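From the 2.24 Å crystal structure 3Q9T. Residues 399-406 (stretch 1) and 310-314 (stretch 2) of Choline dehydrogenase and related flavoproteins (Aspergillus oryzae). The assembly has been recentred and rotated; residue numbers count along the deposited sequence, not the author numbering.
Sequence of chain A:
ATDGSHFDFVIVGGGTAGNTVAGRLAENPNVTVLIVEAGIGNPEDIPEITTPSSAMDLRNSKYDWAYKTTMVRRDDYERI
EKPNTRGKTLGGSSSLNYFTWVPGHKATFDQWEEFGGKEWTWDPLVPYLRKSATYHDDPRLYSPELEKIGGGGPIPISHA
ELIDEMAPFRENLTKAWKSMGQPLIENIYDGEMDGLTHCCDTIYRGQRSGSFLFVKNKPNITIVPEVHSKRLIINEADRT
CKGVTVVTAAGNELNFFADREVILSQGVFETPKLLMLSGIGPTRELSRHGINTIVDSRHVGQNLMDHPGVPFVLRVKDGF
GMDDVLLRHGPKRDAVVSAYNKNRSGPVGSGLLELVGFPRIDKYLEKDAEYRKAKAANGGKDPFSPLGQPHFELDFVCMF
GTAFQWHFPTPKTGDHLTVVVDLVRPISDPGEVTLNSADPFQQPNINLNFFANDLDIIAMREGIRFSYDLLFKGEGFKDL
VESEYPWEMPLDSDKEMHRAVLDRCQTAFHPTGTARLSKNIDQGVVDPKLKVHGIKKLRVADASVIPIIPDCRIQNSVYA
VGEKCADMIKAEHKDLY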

# COMPACT_ATOMS: atom_id res chain seq x y z
N MET A 399 25.04 7.00 7.35
CA MET A 399 25.03 7.05 5.88
C MET A 399 23.60 6.87 5.40
O MET A 399 22.71 6.57 6.20
CB MET A 399 25.98 5.99 5.27
CG MET A 399 25.38 4.62 5.05
SD MET A 399 26.48 3.47 4.15
CE MET A 399 27.36 4.58 3.11
N PHE A 400 23.36 7.08 4.11
CA PHE A 400 22.03 6.80 3.59
C PHE A 400 21.74 5.32 3.76
O PHE A 400 22.56 4.49 3.38
CB PHE A 400 21.91 7.16 2.11
CG PHE A 400 20.53 6.97 1.56
CD1 PHE A 400 19.59 7.98 1.66
CD2 PHE A 400 20.16 5.77 0.97
CE1 PHE A 400 18.31 7.82 1.15
CE2 PHE A 400 18.86 5.61 0.46
CZ PHE A 400 17.94 6.64 0.55
N GLY A 401 20.59 4.98 4.34
CA GLY A 401 20.24 3.59 4.57
C GLY A 401 19.00 3.13 3.80
O GLY A 401 17.87 3.51 4.15
N THR A 402 19.21 2.31 2.78
CA THR A 402 18.12 1.82 1.94
C THR A 402 17.09 1.09 2.77
O THR A 402 15.92 1.13 2.45
CB THR A 402 18.60 0.85 0.85
OG1 THR A 402 19.48 -0.11 1.44
CG2 THR A 402 19.34 1.61 -0.26
N ALA A 403 17.54 0.41 3.83
CA ALA A 403 16.63 -0.35 4.69
C ALA A 403 15.60 0.53 5.38
O ALA A 403 14.60 0.03 5.91
CB ALA A 403 17.41 -1.16 5.74
N PHE A 404 15.84 1.84 5.40
CA PHE A 404 14.96 2.77 6.12
C PHE A 404 14.36 3.84 5.22
O PHE A 404 13.92 4.87 5.70
CB PHE A 404 15.73 3.44 7.25
CG PHE A 404 16.23 2.49 8.29
CD1 PHE A 404 15.37 1.96 9.23
CD2 PHE A 404 17.57 2.11 8.31
CE1 PHE A 404 15.82 1.09 10.20
CE2 PHE A 404 18.04 1.23 9.30
CZ PHE A 404 17.15 0.72 10.24
N GLN A 405 14.35 3.59 3.91
CA GLN A 405 13.86 4.55 2.92
C GLN A 405 13.25 3.74 1.79
O GLN A 405 13.83 3.60 0.71
CB GLN A 405 15.01 5.39 2.36
CG GLN A 405 15.62 6.38 3.33
CD GLN A 405 14.71 7.56 3.62
OE1 GLN A 405 14.86 8.61 3.02
NE2 GLN A 405 13.78 7.39 4.56
N TRP A 406 12.08 3.19 2.06
CA TRP A 406 11.53 2.15 1.20
C TRP A 406 11.00 2.71 -0.12
O TRP A 406 10.84 1.97 -1.08
CB TRP A 406 10.42 1.40 1.94
CG TRP A 406 10.91 0.53 3.04
CD1 TRP A 406 12.20 0.33 3.44
CD2 TRP A 406 10.10 -0.27 3.90
NE1 TRP A 406 12.25 -0.54 4.49
CE2 TRP A 406 10.97 -0.93 4.79
CE3 TRP A 406 8.73 -0.50 4.00
CZ2 TRP A 406 10.51 -1.80 5.77
CZ3 TRP A 406 8.27 -1.37 4.97
CH2 TRP A 406 9.16 -2.01 5.84
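Stretch 2 310-314: VPFVL

Stretch 2, residues 310-314, is a piece of a β-strand that begins earlier in the chain and continues later. It is extended throughout, with phi/psi values such as -108/134 at V313 and -147/147 at F312. Stretch 1 is mostly loop, with a short 3-10 segment at T402 and A403. The two run in opposite senses where they meet: F404 lies nearest P311, with their CA atoms 5.9 Å apart, and F400 lies nearest V313, with CA atoms 6.9 Å apart. No direct hydrogen bond joins the two stretches, so stretch 1 is not a neighboring strand in the pairing sense. The contact is made by side chains, F404 O and two water bridges to the strand backbone, and it buries 245 Å² in total.

The strand alternates as expected. P311 and V313 point their CA-to-CB bonds toward stretch 1, while V310 and F312 point away. P311 and V313 therefore supply nearly all of the strand's covered surface.

The turn in stretch 1 is held by its own backbone. F404 N donates to G401 O at 2.9 Å, and Q405 N donates to T402 O at 3.3 Å. The indole of W406, with chi1 at -70° and chi2 near 0°, places NE1 2.8 Å from A403 O and donates to it. T402, A403 and W406 make no contact with the strand.

P311 packs on F404. The proline ring has the C-gamma exo pucker, and P311 CG lies 3.2 Å from F404 O and 3.6 Å from F404 CB. The CA-to-CB bond of F404 points toward the strand, but with chi1 in the m well (-62°) and chi2 at -77° the end of the side chain leads away. The proline thus meets the base of the phenylalanine, and its CG lies oblique to the ring.

V313 has chi1 at 169° (t). V313 CG2 meets two residues of stretch 1: F400 CD1 at 3.7 Å and Q405 OE1 at 3.3 Å. The first is an apolar contact, oblique to the ring. The CA-to-CB bond of F400 points sideways to the strand, and its t rotamer (chi1 -176°, chi2 87°) brings the ring nearer to the valine.

Q405 reaches the strand with its amide. Its CA-to-CB bond also runs sideways, but chi1 and chi2 are both m (-70° and -72°), and the folded chain carries the amide to the strand. With chi3 at -97°, Q405 NE2 donates to F404 O at 2.8 Å with a nearly straight angle of 166°. The side chain thus folds back on the preceding residue. Q405 NE2 remains 3.9 Å from P311 O, and water 1 bridges the pair: it donates to P311 O at 2.6 Å and accepts from Q405 NE2 at 3.1 Å. Water 2 donates to Q405 OE1 at 2.6 Å and accepts from V313 N at 2.9 Å. Both ends of the amide are thus linked through water to the strand backbone.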

# COMPACT_ATOMS: atom_id res chain seq x y z
N VAL A 310 9.54 6.08 11.89
CA VAL A 310 9.60 7.01 10.77
C VAL A 310 11.04 7.49 10.58
O VAL A 310 11.50 8.40 11.26
CB VAL A 310 8.64 8.21 10.93
CG1 VAL A 310 8.88 9.24 9.82
CG2 VAL A 310 7.19 7.73 10.92
N PRO A 311 11.77 6.85 9.66
CA PRO A 311 13.13 7.33 9.41
C PRO A 311 13.11 8.58 8.54
O PRO A 311 12.16 8.80 7.79
CB PRO A 311 13.78 6.18 8.64
CG PRO A 311 12.81 5.03 8.70
CD PRO A 311 11.46 5.64 8.89
N PHE A 312 14.17 9.37 8.63
CA PHE A 312 14.33 10.51 7.74
C PHE A 312 15.81 10.75 7.46
O PHE A 312 16.67 10.49 8.31
CB PHE A 312 13.64 11.75 8.31
CG PHE A 312 14.30 12.33 9.53
CD1 PHE A 312 15.40 13.17 9.40
CD2 PHE A 312 13.81 12.06 10.80
CE1 PHE A 312 16.00 13.72 10.53
CE2 PHE A 312 14.41 12.61 11.93
CZ PHE A 312 15.51 13.45 11.79
N VAL A 313 16.10 11.21 6.25
CA VAL A 313 17.49 11.43 5.83
C VAL A 313 17.86 12.92 5.73
O VAL A 313 17.11 13.73 5.19
CB VAL A 313 17.75 10.79 4.46
CG1 VAL A 313 19.11 11.26 3.89
CG2 VAL A 313 17.69 9.26 4.56
N LEU A 314 19.02 13.27 6.28
CA LEU A 314 19.61 14.58 6.04
C LEU A 314 20.87 14.45 5.19
O LEU A 314 21.71 13.58 5.44
CB LEU A 314 19.98 15.26 7.35
CG LEU A 314 18.85 15.46 8.35
CD1 LEU A 314 19.37 16.22 9.58
CD2 LEU A 314 17.71 16.21 7.67
O HOH W 1 11.13 8.66 5.39
O HOH W 2 14.03 10.81 4.21